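Local coordinates for 3-hydroxyisobutyryl-CoA hydrolase (Mycobacterium thermoresistibile, PDB 4HDT), which probably hydrolyses 3-hydroxyisobutyryl-CoA to free 3-hydroxyisobutyrate and coenzyme A, and binds zinc ions, at residues 235-243 with 269-277. Sequence-based numbering, arbitrary orientation.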
loop_
_atom_site.group_PDB
_atom_site.type_symbol
_atom_site.label_atom_id
_atom_site.label_comp_id
_atom_site.label_asym_id
_atom_site.label_seq_id
_atom_site.Cartn_x
_atom_site.Cartn_y
_atom_site.Cartn_z
ATOM N N THR A 235 -18.530 9.616 -7.448
ATOM C CA THR A 235 -19.710 9.021 -6.836
ATOM C C THR A 235 -20.496 8.072 -7.744
ATOM O O THR A 235 -21.470 7.443 -7.271
ATOM C CB THR A 235 -20.644 10.114 -6.321
ATOM O OG1 THR A 235 -20.867 11.040 -7.374
ATOM C CG2 THR A 235 -20.008 10.794 -5.154
ATOM N N GLY A 236 -20.030 7.896 -8.975
ATOM C CA GLY A 236 -20.697 7.065 -9.957
ATOM C C GLY A 236 -20.766 5.605 -9.547
ATOM O O GLY A 236 -19.888 5.126 -8.831
ATOM N N ASP A 237 -21.808 4.909 -10.005
ATOM C CA ASP A 237 -22.017 3.503 -9.623
ATOM C C ASP A 237 -20.948 2.582 -10.217
ATOM O O ASP A 237 -20.625 1.560 -9.633
ATOM C CB ASP A 237 -23.391 3.001 -10.106
ATOM C CG ASP A 237 -24.544 3.466 -9.222
ATOM O OD1 ASP A 237 -24.323 3.744 -8.020
ATOM O OD2 ASP A 237 -25.683 3.513 -9.737
ATOM N N THR A 238 -20.475 2.896 -11.413
ATOM C CA THR A 238 -19.500 2.038 -12.100
ATOM C C THR A 238 -18.282 2.827 -12.501
ATOM O O THR A 238 -18.317 4.038 -12.523
ATOM C CB THR A 238 -20.081 1.403 -13.373
ATOM O OG1 THR A 238 -20.341 2.430 -14.342
ATOM C CG2 THR A 238 -21.354 0.648 -13.035
ATOM N N VAL A 239 -17.195 2.121 -12.827
ATOM C CA VAL A 239 -15.985 2.798 -13.254
ATOM C C VAL A 239 -16.285 3.596 -14.547
ATOM O O VAL A 239 -15.840 4.731 -14.702
ATOM C CB VAL A 239 -14.831 1.799 -13.464
ATOM C CG1 VAL A 239 -13.617 2.527 -14.019
ATOM C CG2 VAL A 239 -14.502 1.113 -12.138
ATOM N N ALA A 240 -17.091 3.025 -15.439
ATOM C CA ALA A 240 -17.436 3.736 -16.659
ATOM C C ALA A 240 -18.196 5.045 -16.318
ATOM O O ALA A 240 -17.950 6.094 -16.930
ATOM C CB ALA A 240 -18.240 2.837 -17.582
ATOM N N ASP A 241 -19.079 4.994 -15.332
ATOM C CA ASP A 241 -19.776 6.220 -14.872
ATOM C C ASP A 241 -18.791 7.298 -14.396
ATOM O O ASP A 241 -18.962 8.507 -14.679
ATOM C CB ASP A 241 -20.778 5.935 -13.748
ATOM C CG ASP A 241 -21.967 5.117 -14.216
ATOM O OD1 ASP A 241 -22.301 5.190 -15.419
ATOM O OD2 ASP A 241 -22.566 4.401 -13.378
ATOM N N ILE A 242 -17.774 6.860 -13.664
ATOM C CA ILE A 242 -16.755 7.742 -13.114
ATOM C C ILE A 242 -15.925 8.410 -14.223
ATOM O O ILE A 242 -15.763 9.640 -14.248
ATOM C CB ILE A 242 -15.892 6.998 -12.068
ATOM C CG1 ILE A 242 -16.757 6.615 -10.872
ATOM C CG2 ILE A 242 -14.646 7.811 -11.721
ATOM C CD1 ILE A 242 -16.059 5.683 -9.873
ATOM N N ILE A 243 -15.464 7.605 -15.174
ATOM C CA ILE A 243 -14.723 8.123 -16.315
ATOM C C ILE A 243 -15.573 9.147 -17.068
ATOM O O ILE A 243 -15.082 10.231 -17.394
ATOM C CB ILE A 243 -14.268 6.972 -17.249
ATOM C CG1 ILE A 243 -13.250 6.087 -16.534
ATOM C CG2 ILE A 243 -13.700 7.504 -18.564
ATOM C CD1 ILE A 243 -12.943 4.820 -17.290
ATOM N N LEU A 269 -9.799 -2.566 -12.287
ATOM C CA LEU A 269 -10.492 -1.318 -11.935
ATOM C C LEU A 269 -11.820 -1.645 -11.281
ATOM O O LEU A 269 -12.144 -1.078 -10.238
ATOM C CB LEU A 269 -10.773 -0.439 -13.164
ATOM C CG LEU A 269 -9.556 0.308 -13.700
ATOM C CD1 LEU A 269 -9.836 0.774 -15.140
ATOM C CD2 LEU A 269 -9.085 1.426 -12.765
ATOM N N SER A 270 -12.561 -2.559 -11.900
ATOM C CA SER A 270 -13.916 -2.909 -11.451
ATOM C C SER A 270 -13.871 -3.580 -10.085
ATOM O O SER A 270 -14.697 -3.315 -9.215
ATOM C CB SER A 270 -14.603 -3.799 -12.477
ATOM O OG SER A 270 -14.622 -3.188 -13.765
ATOM N N VAL A 271 -12.909 -4.460 -9.910
ATOM C CA VAL A 271 -12.791 -5.169 -8.641
ATOM C C VAL A 271 -12.302 -4.197 -7.557
ATOM O O VAL A 271 -12.714 -4.282 -6.391
ATOM C CB VAL A 271 -11.905 -6.404 -8.768
ATOM C CG1 VAL A 271 -11.706 -7.067 -7.418
ATOM C CG2 VAL A 271 -12.481 -7.415 -9.768
ATOM N N THR A 272 -11.419 -3.270 -7.930
ATOM C CA THR A 272 -10.928 -2.247 -7.023
ATOM C C THR A 272 -12.057 -1.350 -6.500
ATOM O O THR A 272 -12.158 -1.098 -5.296
ATOM C CB THR A 272 -9.787 -1.442 -7.654
ATOM O OG1 THR A 272 -8.681 -2.331 -7.852
ATOM C CG2 THR A 272 -9.338 -0.319 -6.729
ATOM N N LEU A 273 -12.909 -0.886 -7.406
ATOM C CA LEU A 273 -14.055 -0.095 -6.986
ATOM C C LEU A 273 -14.932 -0.867 -5.995
ATOM O O LEU A 273 -15.303 -0.342 -4.929
ATOM C CB LEU A 273 -14.866 0.376 -8.192
ATOM C CG LEU A 273 -16.117 1.230 -7.903
ATOM C CD1 LEU A 273 -15.714 2.461 -7.101
ATOM C CD2 LEU A 273 -16.783 1.621 -9.223
ATOM N N GLU A 274 -15.205 -2.117 -6.306
ATOM C CA GLU A 274 -16.047 -2.941 -5.425
ATOM C C GLU A 274 -15.340 -3.221 -4.092
ATOM O O GLU A 274 -15.992 -3.216 -3.036
ATOM C CB GLU A 274 -16.441 -4.235 -6.112
ATOM C CG GLU A 274 -17.388 -5.112 -5.327
ATOM C CD GLU A 274 -18.805 -4.577 -5.217
ATOM O OE1 GLU A 274 -19.244 -3.681 -5.995
ATOM O OE2 GLU A 274 -19.493 -5.058 -4.295
ATOM N N SER A 275 -14.023 -3.437 -4.140
ATOM C CA SER A 275 -13.267 -3.732 -2.920
ATOM C C SER A 275 -13.303 -2.563 -1.952
ATOM O O SER A 275 -13.495 -2.725 -0.749
ATOM C CB SER A 275 -11.816 -4.079 -3.264
ATOM O OG SER A 275 -11.779 -5.316 -3.946
ATOM N N VAL A 276 -13.099 -1.343 -2.471
ATOM C CA VAL A 276 -13.046 -0.187 -1.596
ATOM C C VAL A 276 -14.436 0.052 -1.003
ATOM O O VAL A 276 -14.579 0.347 0.186
ATOM C CB VAL A 276 -12.477 1.048 -2.339
ATOM C CG1 VAL A 276 -12.602 2.291 -1.470
ATOM C CG2 VAL A 276 -11.041 0.835 -2.721
ATOM N N ARG A 277 -15.460 -0.094 -1.818
ATOM C CA ARG A 277 -16.823 0.066 -1.313
ATOM C C ARG A 277 -17.191 -0.961 -0.253
ATOM O O ARG A 277 -17.799 -0.608 0.762
ATOM C CB ARG A 277 -17.779 0.021 -2.461
ATOM C CG ARG A 277 -17.708 1.282 -3.252
ATOM C CD ARG A 277 -18.751 1.153 -4.308
ATOM N NE ARG A 277 -18.718 2.312 -5.139
ATOM C CZ ARG A 277 -19.314 2.369 -6.326
ATOM N NH1 ARG A 277 -19.969 1.319 -6.831
ATOM N NH2 ARG A 277 -19.209 3.469 -7.002
#
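V239 packs against L269 and L273 where the capped first turn of helix 239-249, residues 239-243, crosses segment 269-277 nearly at a right angle (97°), in the helical part of this crotonase-family chain that follows its β-sheet core. The tight side is apolar. V239 CG1 lies anti to the backbone N (chi1 175°), which leaves CG2 beside that nitrogen and 3.7 Å from L273 CD2. V239 CG2 also rests over the backbone of 269-270, 3.7 Å from L269 O, while L273 CD2 also covers the backbone of T238. I242 meets L273 more loosely, tip to tip, with I242 CD1 4.2 Å from L273 CD2; L170 and L166 of helix 164-171 back these two side chains.

Toward solvent, packing gives way to polar bonds. R277, extended from CG to NE, presents its guanidinium edge to two successive loop carbonyls, and L273 CD1 lies against one face of the group, toward its rim. R277 NH2 makes a short but weak, bent bond to G236 O, whereas R277 NH1 donates more directly to D237 O, at 2.9 Å and 160°, from above the carbonyl plane. Within 235-243, a T238-D241 capping box ties this loop to the helix start, D241 N donating to T238 OG1 (3.0 Å).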